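Local coordinates for protein cellulase IBT99 (Metagenomes, PDB 6WBT) that probably hydrolyses 6-phospho-alpha-glucosides, binding NAD, a manganese ion and glucose 6-phosphate in the manner of a family 4 glycoside hydrolase, at residues 284-287 against 288-292; 89-92 against 93-96; 322-325 against 326-330; 25-28 against 29-32. All coordinates share one frame; numbering follows the deposited sequence.

Interaction 1: 284-287 against 288-292; sequences NTRG and MQVIN. With G6P (6-O-phosphono-alpha-D-glucopyranose), chain F.
Arg-286 turns one part of its guanidinium rim to the phosphate of the bound 6-O-phosphono-alpha-D-glucopyranose and another part to Gln-289. Its NH2 gives a nearly straight hydrogen bond to O3P of the sugar phosphate at 2.8 Å, and its NE gives one to O1P at 3.2 Å. NH1 donates to Gln-289 OE1, which lies close to the guanidinium plane, at 3.2 Å, and the Gln-289 amide stands almost perpendicular to the guanidinium, at 87°. Val-290 lies over one guanidinium face, its CG1 3.7 Å from Arg-286 NE. The bend at chi2 (56°) brings the arginine head back to both residues along the helix.

In the next shell, Gln-289 NE2 donates to Asn-284 O at 3.3 Å, so the amide is gripped at both ends. Asp-241 forms a salt bridge with Arg-286 NH1, while Glu-98 bonds to Thr-285 OG1, at the N-cap of helix 286-291, and to Gly-287 N. Met-288, present as selenomethionine, rests its SE 3.7 Å from Asn-284 CA. A leucine in place of Arg-286 would probably leave this flank of the phosphate without its donors, Asp-241 without its cationic mate and the Gln-289 amide freer to turn. The chemistry is that of anion recognition: a cation steadied by an amide and a carboxylate meets the phosphate, consistent with a pocket for 6-phosphorylated sugars.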
loop_
_atom_site.group_PDB
_atom_site.type_symbol
_atom_site.label_atom_id
_atom_site.label_comp_id
_atom_site.label_asym_id
_atom_site.label_seq_id
_atom_site.Cartn_x
_atom_site.Cartn_y
_atom_site.Cartn_z
ATOM N N ASN A 284 -35.103 17.200 27.410
ATOM C CA ASN A 284 -35.384 15.779 27.642
ATOM C C ASN A 284 -34.559 14.982 26.630
ATOM O O ASN A 284 -35.064 14.324 25.719
ATOM C CB ASN A 284 -36.877 15.464 27.518
ATOM C CG ASN A 284 -37.221 14.039 27.923
ATOM O OD1 ASN A 284 -37.466 13.181 27.074
ATOM N ND2 ASN A 284 -37.257 13.788 29.225
ATOM N N THR A 285 -33.242 15.035 26.801
ATOM C CA THR A 285 -32.341 14.281 25.951
ATOM C C THR A 285 -32.425 12.796 26.290
ATOM O O THR A 285 -33.085 12.384 27.248
ATOM C CB THR A 285 -30.911 14.789 26.106
ATOM O OG1 THR A 285 -30.503 14.642 27.470
ATOM C CG2 THR A 285 -30.830 16.255 25.720
ATOM N N ARG A 286 -31.747 11.985 25.474
ATOM C CA ARG A 286 -31.772 10.539 25.666
ATOM C C ARG A 286 -31.174 10.146 27.012
ATOM O O ARG A 286 -31.656 9.212 27.665
ATOM C CB ARG A 286 -31.026 9.851 24.522
ATOM C CG ARG A 286 -30.919 8.342 24.659
ATOM C CD ARG A 286 -32.288 7.701 24.819
ATOM N NE ARG A 286 -32.200 6.268 25.083
ATOM C CZ ARG A 286 -33.249 5.494 25.345
ATOM N NH1 ARG A 286 -34.468 6.015 25.380
ATOM N NH2 ARG A 286 -33.077 4.200 25.573
ATOM N N GLY A 287 -30.123 10.844 27.443
ATOM C CA GLY A 287 -29.547 10.557 28.746
ATOM C C GLY A 287 -30.520 10.818 29.880
ATOM O O GLY A 287 -30.528 10.101 30.883
HETATM N N MSE A 288 -31.352 11.844 29.737
HETATM C CA MSE A 288 -32.365 12.158 30.735
HETATM C C MSE A 288 -33.446 11.085 30.771
HETATM O O MSE A 288 -34.032 10.812 31.820
HETATM C CB MSE A 288 -32.992 13.524 30.452
HETATM C CG MSE A 288 -32.108 14.703 30.816
HETATM SE SE MSE A 288 -32.902 16.402 30.285
HETATM C CE MSE A 288 -31.917 17.582 31.482
ATOM N N GLN A 289 -33.705 10.476 29.612
ATOM C CA GLN A 289 -34.735 9.445 29.530
ATOM C C GLN A 289 -34.314 8.182 30.269
ATOM O O GLN A 289 -35.124 7.573 30.978
ATOM C CB GLN A 289 -35.049 9.137 28.067
ATOM C CG GLN A 289 -35.550 10.340 27.286
ATOM C CD GLN A 289 -35.627 10.081 25.797
ATOM O OE1 GLN A 289 -35.784 8.941 25.360
ATOM N NE2 GLN A 289 -35.509 11.141 25.006
ATOM N N VAL A 290 -33.051 7.771 30.120
ATOM C CA VAL A 290 -32.577 6.595 30.841
ATOM C C VAL A 290 -32.390 6.891 32.322
ATOM O O VAL A 290 -32.364 5.962 33.136
ATOM C CB VAL A 290 -31.273 6.059 30.216
ATOM C CG1 VAL A 290 -31.436 5.888 28.713
ATOM C CG2 VAL A 290 -30.105 6.977 30.533
ATOM N N ILE A 291 -32.259 8.166 32.696
ATOM C CA ILE A 291 -32.228 8.521 34.111
ATOM C C ILE A 291 -33.610 8.347 34.728
ATOM O O ILE A 291 -33.753 7.786 35.821
ATOM C CB ILE A 291 -31.699 9.956 34.293
ATOM C CG1 ILE A 291 -30.192 10.006 34.034
ATOM C CG2 ILE A 291 -32.019 10.476 35.687
ATOM C CD1 ILE A 291 -29.596 11.390 34.170
ATOM N N ASN A 292 -34.648 8.814 34.035
ATOM C CA ASN A 292 -36.022 8.624 34.479
ATOM C C ASN A 292 -36.581 7.258 34.105
ATOM O O ASN A 292 -37.758 6.995 34.372
ATOM C CB ASN A 292 -36.919 9.720 33.897
ATOM C CG ASN A 292 -36.523 11.105 34.364
ATOM O OD1 ASN A 292 -35.942 11.269 35.437
ATOM N ND2 ASN A 292 -36.839 12.114 33.560
HETATM C C1 G6P F . -27.013 -0.187 21.840
HETATM C C2 G6P F . -25.762 0.599 21.458
HETATM C C3 G6P F . -25.193 1.342 22.660
HETATM C C4 G6P F . -26.283 2.154 23.349
HETATM C C5 G6P F . -27.457 1.240 23.680
HETATM C C6 G6P F . -28.577 1.967 24.418
HETATM O O1 G6P F . -26.659 -1.239 22.744
HETATM O O2 G6P F . -24.772 -0.298 20.942
HETATM O O3 G6P F . -24.139 2.212 22.233
HETATM O O4 G6P F . -25.769 2.740 24.549
HETATM O O5 G6P F . -27.961 0.676 22.469
HETATM O O6 G6P F . -28.195 3.303 24.740
HETATM P P G6P F . -29.064 4.148 25.799
HETATM O O1P G6P F . -29.110 5.538 25.214
HETATM O O2P G6P F . -28.298 4.024 27.094
HETATM O O3P G6P F . -30.398 3.439 25.808
#

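Interaction 2: 89-92 against 93-96; sequences GGLK and MRVK. With G6P (6-O-phosphono-alpha-D-glucopyranose), chain F.
Leu-91 and Arg-94 run side by side and point the same way, with Leu-91 CD2 4.0 Å from Arg-94 CD. Arg-94 is stretched to full length: CG stands opposite the backbone N (chi1 177°) and every later torsion up to NE is also extended, which carries the guanidinium out from the helix to the sugar phosphate. The phosphate sits at the guanidinium's edge, in its plane. NH1 of Arg-94 gives O2P of the ligand an almost linear hydrogen bond, 2.9 Å long with an angle of 176° at the hydrogen.

A second parallel pair, Lys-92 and Met-93, heads elsewhere. Met-93, modelled as selenomethionine, folds at chi2 and chi3, leaving its SE 4.2 Å from Lys-92 CE, while its CG lies 3.6 Å from Gly-89 CA. Gly-89 and Gly-90 both have positive phi, which favours glycine; Gly-89 precedes helix 90-103 and Gly-90 stands at its start. The first turn is loosely bonded: Met-93 N donates to Gly-89 O at 3.3 Å, but the bonds from Arg-94 N to Gly-90 O and from Val-95 N to Leu-91 O are weak.

Gly-90 and Leu-91 also touch the bound NAD, and Leu-91 packs on Val-290 of helix 286-291. Glu-98 and Glu-110 form long, weak ion pairs with Arg-94. One helix start thus serves both ligands, an apolar side chain lying by the cofactor and a cationic one by the phosphate; with its carboxylate pairs so long, the guanidinium probably keeps most of its positive charge for the anion.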
loop_
_atom_site.group_PDB
_atom_site.type_symbol
_atom_site.label_atom_id
_atom_site.label_comp_id
_atom_site.label_asym_id
_atom_site.label_seq_id
_atom_site.Cartn_x
_atom_site.Cartn_y
_atom_site.Cartn_z
ATOM N N GLY A 89 -17.856 9.653 34.151
ATOM C CA GLY A 89 -18.756 10.771 34.302
ATOM C C GLY A 89 -20.190 10.391 34.595
ATOM O O GLY A 89 -20.973 11.259 35.004
ATOM N N GLY A 90 -20.560 9.127 34.401
ATOM C CA GLY A 90 -21.906 8.671 34.673
ATOM C C GLY A 90 -22.929 9.270 33.718
ATOM O O GLY A 90 -22.608 9.960 32.750
ATOM N N LEU A 91 -24.197 8.979 34.017
ATOM C CA LEU A 91 -25.291 9.559 33.248
ATOM C C LEU A 91 -25.418 11.059 33.476
ATOM O O LEU A 91 -26.076 11.741 32.684
ATOM C CB LEU A 91 -26.608 8.865 33.596
ATOM C CG LEU A 91 -26.727 7.393 33.198
ATOM C CD1 LEU A 91 -28.070 6.831 33.628
ATOM C CD2 LEU A 91 -26.532 7.227 31.700
ATOM N N LYS A 92 -24.804 11.581 34.540
ATOM C CA LYS A 92 -24.824 13.020 34.783
ATOM C C LYS A 92 -24.084 13.776 33.686
ATOM O O LYS A 92 -24.566 14.806 33.199
ATOM C CB LYS A 92 -24.212 13.319 36.153
ATOM C CG LYS A 92 -23.434 14.623 36.226
ATOM C CD LYS A 92 -22.428 14.588 37.365
ATOM C CE LYS A 92 -21.445 15.743 37.273
ATOM N NZ LYS A 92 -20.371 15.634 38.299
HETATM N N MSE A 93 -22.919 13.282 33.284
HETATM C CA MSE A 93 -22.130 13.939 32.249
HETATM C C MSE A 93 -22.693 13.664 30.860
HETATM O O MSE A 93 -22.435 14.416 29.920
HETATM C CB MSE A 93 -20.669 13.494 32.321
HETATM C CG MSE A 93 -19.888 14.132 33.457
HETATM SE SE MSE A 93 -19.959 16.080 33.390
HETATM C CE MSE A 93 -19.346 16.341 31.558
ATOM N N ARG A 94 -23.464 12.582 30.735
ATOM C CA ARG A 94 -24.060 12.256 29.444
ATOM C C ARG A 94 -25.116 13.280 29.047
ATOM O O ARG A 94 -25.163 13.713 27.890
ATOM C CB ARG A 94 -24.664 10.852 29.477
ATOM C CG ARG A 94 -25.371 10.471 28.189
ATOM C CD ARG A 94 -25.918 9.058 28.237
ATOM N NE ARG A 94 -26.624 8.720 27.006
ATOM C CZ ARG A 94 -27.150 7.527 26.746
ATOM N NH1 ARG A 94 -27.051 6.548 27.633
ATOM N NH2 ARG A 94 -27.773 7.317 25.595
ATOM N N VAL A 95 -25.971 13.681 29.991
ATOM C CA VAL A 95 -26.998 14.668 29.674
ATOM C C VAL A 95 -26.374 16.037 29.443
ATOM O O VAL A 95 -26.931 16.864 28.713
ATOM C CB VAL A 95 -28.070 14.712 30.781
ATOM C CG1 VAL A 95 -28.571 13.314 31.086
ATOM C CG2 VAL A 95 -27.528 15.374 32.038
ATOM N N LYS A 96 -25.212 16.301 30.047
ATOM C CA LYS A 96 -24.544 17.575 29.816
ATOM C C LYS A 96 -23.883 17.614 28.445
ATOM O O LYS A 96 -23.811 18.679 27.823
ATOM C CB LYS A 96 -23.517 17.841 30.917
ATOM C CG LYS A 96 -22.999 19.269 30.939
ATOM C CD LYS A 96 -24.148 20.260 31.041
ATOM C CE LYS A 96 -23.658 21.695 30.949
ATOM N NZ LYS A 96 -24.789 22.664 30.963
HETATM C C1 G6P F . -27.013 -0.187 21.840
HETATM C C2 G6P F . -25.762 0.599 21.458
HETATM C C3 G6P F . -25.193 1.342 22.660
HETATM C C4 G6P F . -26.283 2.154 23.349
HETATM C C5 G6P F . -27.457 1.240 23.680
HETATM C C6 G6P F . -28.577 1.967 24.418
HETATM O O1 G6P F . -26.659 -1.239 22.744
HETATM O O2 G6P F . -24.772 -0.298 20.942
HETATM O O3 G6P F . -24.139 2.212 22.233
HETATM O O4 G6P F . -25.769 2.740 24.549
HETATM O O5 G6P F . -27.961 0.676 22.469
HETATM O O6 G6P F . -28.195 3.303 24.740
HETATM P P G6P F . -29.064 4.148 25.799
HETATM O O1P G6P F . -29.110 5.538 25.214
HETATM O O2P G6P F . -28.298 4.024 27.094
HETATM O O3P G6P F . -30.398 3.439 25.808
#

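Interaction 3: 322-325 against 326-330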
loop_
_atom_site.group_PDB
_atom_site.type_symbol
_atom_site.label_atom_id
_atom_site.label_comp_id
_atom_site.label_asym_id
_atom_site.label_seq_id
_atom_site.Cartn_x
_atom_site.Cartn_y
_atom_site.Cartn_z
ATOM N N GLY A 322 -26.443 -9.265 27.314
ATOM C CA GLY A 322 -25.721 -10.233 28.118
ATOM C C GLY A 322 -25.411 -11.522 27.386
ATOM O O GLY A 322 -24.384 -12.155 27.648
ATOM N N LYS A 323 -26.284 -11.933 26.462
ATOM C CA LYS A 323 -26.061 -13.184 25.744
ATOM C C LYS A 323 -24.835 -13.102 24.843
ATOM O O LYS A 323 -24.098 -14.085 24.696
ATOM C CB LYS A 323 -27.297 -13.550 24.922
ATOM C CG LYS A 323 -28.489 -14.007 25.746
ATOM C CD LYS A 323 -29.674 -14.339 24.851
ATOM C CE LYS A 323 -30.839 -14.904 25.648
ATOM N NZ LYS A 323 -32.019 -15.177 24.779
ATOM N N PHE A 324 -24.597 -11.940 24.233
ATOM C CA PHE A 324 -23.487 -11.800 23.296
ATOM C C PHE A 324 -22.147 -11.685 24.016
ATOM O O PHE A 324 -21.142 -12.233 23.549
ATOM C CB PHE A 324 -23.722 -10.587 22.395
ATOM C CG PHE A 324 -22.507 -10.152 21.630
ATOM C CD1 PHE A 324 -21.900 -11.005 20.723
ATOM C CD2 PHE A 324 -21.981 -8.884 21.806
ATOM C CE1 PHE A 324 -20.783 -10.604 20.017
ATOM C CE2 PHE A 324 -20.868 -8.477 21.099
ATOM C CZ PHE A 324 -20.267 -9.338 20.204
ATOM N N ILE A 325 -22.112 -10.985 25.150
ATOM C CA ILE A 325 -20.854 -10.791 25.864
ATOM C C ILE A 325 -20.407 -12.089 26.527
ATOM O O ILE A 325 -19.213 -12.417 26.537
ATOM C CB ILE A 325 -20.998 -9.648 26.885
ATOM C CG1 ILE A 325 -21.419 -8.363 26.172
ATOM C CG2 ILE A 325 -19.697 -9.441 27.644
ATOM C CD1 ILE A 325 -22.012 -7.323 27.089
ATOM N N VAL A 326 -21.351 -12.847 27.088
ATOM C CA VAL A 326 -21.004 -14.116 27.720
ATOM C C VAL A 326 -20.504 -15.115 26.682
ATOM O O VAL A 326 -19.598 -15.911 26.955
ATOM C CB VAL A 326 -22.209 -14.661 28.510
ATOM C CG1 VAL A 326 -21.938 -16.074 29.002
ATOM C CG2 VAL A 326 -22.525 -13.745 29.681
ATOM N N LYS A 327 -21.069 -15.078 25.473
ATOM C CA LYS A 327 -20.619 -15.980 24.416
ATOM C C LYS A 327 -19.168 -15.720 24.034
ATOM O O LYS A 327 -18.440 -16.657 23.684
ATOM C CB LYS A 327 -21.532 -15.845 23.194
ATOM C CG LYS A 327 -21.122 -16.696 22.001
ATOM C CD LYS A 327 -21.016 -18.166 22.375
ATOM C CE LYS A 327 -20.484 -18.992 21.215
ATOM N NZ LYS A 327 -20.210 -20.400 21.611
ATOM N N VAL A 328 -18.724 -14.464 24.103
ATOM C CA VAL A 328 -17.340 -14.143 23.768
ATOM C C VAL A 328 -16.389 -14.715 24.815
ATOM O O VAL A 328 -15.409 -15.391 24.480
ATOM C CB VAL A 328 -17.165 -12.621 23.612
ATOM C CG1 VAL A 328 -15.694 -12.263 23.551
ATOM C CG2 VAL A 328 -17.886 -12.130 22.360
ATOM N N VAL A 329 -16.662 -14.451 26.097
ATOM C CA VAL A 329 -15.839 -15.009 27.169
ATOM C C VAL A 329 -15.839 -16.527 27.104
ATOM O O VAL A 329 -14.795 -17.173 27.250
ATOM C CB VAL A 329 -16.332 -14.520 28.543
ATOM C CG1 VAL A 329 -15.450 -15.083 29.649
ATOM C CG2 VAL A 329 -16.396 -13.005 28.597
ATOM N N GLU A 330 -17.017 -17.121 26.899
ATOM C CA GLU A 330 -17.115 -18.572 26.809
ATOM C C GLU A 330 -16.274 -19.109 25.657
ATOM O O GLU A 330 -15.630 -20.157 25.782
ATOM C CB GLU A 330 -18.578 -18.979 26.650
ATOM C CG GLU A 330 -18.809 -20.470 26.532
ATOM C CD GLU A 330 -20.264 -20.809 26.285
ATOM O OE1 GLU A 330 -21.140 -20.019 26.693
ATOM O OE2 GLU A 330 -20.532 -21.865 25.676
#
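Phe-324 holds CG anti to the backbone N (chi1 166°), while Val-328 keeps CG2 beside its backbone N; these choices bring ring and methyl together one turn apart on the alpha-helix 321-334. The two side chains meet at a slant, Phe-324 CE1 lying 4.0 Å from Val-328 CG2. The helix packs on the sheet of the Rossmann-type domain: Phe-324 and Ile-325 rest on Ile-170, Val-328 on Ile-168, and Ile-325, Val-328 and Val-329 all meet Val-145.

The backbone beneath is regular. Val-326 N donates to Gly-322 O at 3.2 Å, and Lys-327 N to Lys-323 O at 3.3 Å; the bond from Val-328 N to Phe-324 O is weak. Lys-327 lies at the margin of this apolar face, where its NZ forms a salt bridge with Glu-336. The branched residues shield the carbonyls of the preceding turn with their methyls: Val-328 CG2 is 3.5 Å from Phe-324 O, and Val-329 CG2 is likewise 3.5 Å from Ile-325 O. That last oxygen also takes an almost straight hydrogen bond from Val-329 N, 3.3 Å long with an angle of 172°.

Interaction 4: 25-28 against 29-32; sequences LDQR and QKIN
The amide of Gln-27 is met at its nitrogen end by Lys-30, whose CG lies 4.0 Å from Gln-27 NE2; the two side chains run next to each other and point the same way. The other large flat group, the Arg-28 guanidinium, heads away from residues 29-32 and is engaged through its NE in a salt bridge with Glu-63.

The backbone carbonyl of Gln-27 is what draws the two halves together. Its O accepts a hydrogen bond from Ile-31 N at 2.9 Å, with an angle of 147° at the hydrogen, and a weak one from Lys-30 N at 3.4 Å. This four-residue reach makes an alpha-turn, a single helix-like loop of chain that does not go on into a regular helix. Ile-31 closes over the same spot: its CD1 lies 3.4 Å from Gln-27 O and 3.6 Å from Gln-27 CB. Its second torsion (chi2 83°) places that methyl there, so the buried isoleucine covers the bonded carbonyl with hydrocarbon. Lys-30 bends at chi2 and chi3 and carries its NZ off to a weak hydrogen bond with His-334.

The turn joins helix 17-25 to strand 33-39, within the beta-alpha-beta crossover that opens the Rossmann-type domain after strand 5-10. Asn-32 is already backbone-bonded to Leu-5 as the chain enters the sheet. On the inner side helix 321-334 lies against the turn, with Val-326 touching Gln-27, Glu-330 touching Lys-30 and Ile-31, and Ile-333 also packed on Ile-31.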
loop_
_atom_site.group_PDB
_atom_site.type_symbol
_atom_site.label_atom_id
_atom_site.label_comp_id
_atom_site.label_asym_id
_atom_site.label_seq_id
_atom_site.Cartn_x
_atom_site.Cartn_y
_atom_site.Cartn_z
ATOM N N LEU A 25 -24.652 -16.476 34.708
ATOM C CA LEU A 25 -25.051 -17.630 35.504
ATOM C C LEU A 25 -25.779 -18.679 34.677
ATOM O O LEU A 25 -25.763 -19.861 35.043
ATOM C CB LEU A 25 -25.930 -17.185 36.673
ATOM C CG LEU A 25 -25.261 -16.323 37.746
ATOM C CD1 LEU A 25 -26.252 -15.957 38.844
ATOM C CD2 LEU A 25 -24.048 -17.033 38.327
ATOM N N ASP A 26 -26.415 -18.281 33.573
ATOM C CA ASP A 26 -27.082 -19.246 32.705
ATOM C C ASP A 26 -26.105 -20.138 31.954
ATOM O O ASP A 26 -26.535 -21.126 31.352
ATOM C CB ASP A 26 -27.986 -18.526 31.703
ATOM C CG ASP A 26 -29.151 -17.826 32.369
ATOM O OD1 ASP A 26 -29.536 -18.242 33.484
ATOM O OD2 ASP A 26 -29.685 -16.864 31.779
ATOM N N GLN A 27 -24.813 -19.810 31.966
ATOM C CA GLN A 27 -23.795 -20.641 31.335
ATOM C C GLN A 27 -22.885 -21.236 32.401
ATOM O O GLN A 27 -21.658 -21.209 32.271
ATOM C CB GLN A 27 -22.993 -19.834 30.318
ATOM C CG GLN A 27 -23.834 -19.228 29.208
ATOM C CD GLN A 27 -24.431 -20.277 28.293
ATOM O OE1 GLN A 27 -25.614 -20.225 27.959
ATOM N NE2 GLN A 27 -23.610 -21.234 27.877
ATOM N N ARG A 28 -23.489 -21.782 33.459
ATOM C CA ARG A 28 -22.710 -22.217 34.613
ATOM C C ARG A 28 -21.924 -23.490 34.323
ATOM O O ARG A 28 -20.834 -23.680 34.875
ATOM C CB ARG A 28 -23.638 -22.417 35.808
ATOM C CG ARG A 28 -22.983 -22.219 37.161
ATOM C CD ARG A 28 -23.993 -21.736 38.196
ATOM N NE ARG A 28 -25.136 -22.638 38.331
ATOM C CZ ARG A 28 -26.328 -22.432 37.777
ATOM N NH1 ARG A 28 -26.543 -21.347 37.045
ATOM N NH2 ARG A 28 -27.305 -23.311 37.954
ATOM N N GLN A 29 -22.451 -24.369 33.466
ATOM C CA GLN A 29 -21.723 -25.588 33.132
ATOM C C GLN A 29 -20.510 -25.300 32.258
ATOM O O GLN A 29 -19.494 -25.997 32.363
ATOM C CB GLN A 29 -22.645 -26.586 32.431
ATOM C CG GLN A 29 -23.599 -27.321 33.356
ATOM C CD GLN A 29 -24.170 -28.573 32.720
ATOM O OE1 GLN A 29 -24.995 -29.266 33.316
ATOM N NE2 GLN A 29 -23.727 -28.873 31.505
ATOM N N LYS A 30 -20.591 -24.286 31.398
ATOM C CA LYS A 30 -19.491 -23.966 30.498
ATOM C C LYS A 30 -18.475 -23.017 31.117
ATOM O O LYS A 30 -17.293 -23.066 30.756
ATOM C CB LYS A 30 -20.033 -23.360 29.199
ATOM C CG LYS A 30 -21.062 -24.229 28.489
ATOM C CD LYS A 30 -20.546 -24.734 27.148
ATOM C CE LYS A 30 -19.381 -25.695 27.317
ATOM N NZ LYS A 30 -18.841 -26.144 26.004
ATOM N N ILE A 31 -18.900 -22.159 32.038
ATOM C CA ILE A 31 -18.021 -21.200 32.697
ATOM C C ILE A 31 -17.949 -21.585 34.169
ATOM O O ILE A 31 -18.935 -21.449 34.906
ATOM C CB ILE A 31 -18.504 -19.753 32.521
ATOM C CG1 ILE A 31 -18.320 -19.286 31.074
ATOM C CG2 ILE A 31 -17.752 -18.824 33.459
ATOM C CD1 ILE A 31 -19.428 -19.695 30.130
ATOM N N ASN A 32 -16.786 -22.070 34.596
ATOM C CA ASN A 32 -16.580 -22.486 35.982
ATOM C C ASN A 32 -16.223 -21.251 36.800
ATOM O O ASN A 32 -15.092 -20.762 36.751
ATOM C CB ASN A 32 -15.491 -23.549 36.065
ATOM C CG ASN A 32 -15.499 -24.286 37.386
ATOM O OD1 ASN A 32 -14.622 -24.089 38.228
ATOM N ND2 ASN A 32 -16.500 -25.136 37.581
#

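Overall arrangement
From the N terminus, interaction 4 comes first, closing the turn between helix 17-25 and strand 33-39. Interaction 2 follows at the start of helix 90-103, then interaction 1 on helix 286-291, and finally interaction 3 on helix 321-334. Each is a local contact that is complete before the next begins, so none nests or crosses. In space they form two pairs. Interactions 1 and 2 touch, for instance where Val-95 CG1 lies 3.4 Å from Gly-287 C, and share the sugar phosphate. Interactions 3 and 4 touch where helix 321-334 meets the turn. Each pair ties the N-terminal family region to the C-terminal one; the centres of interactions 1 and 3 are about 28 Å apart.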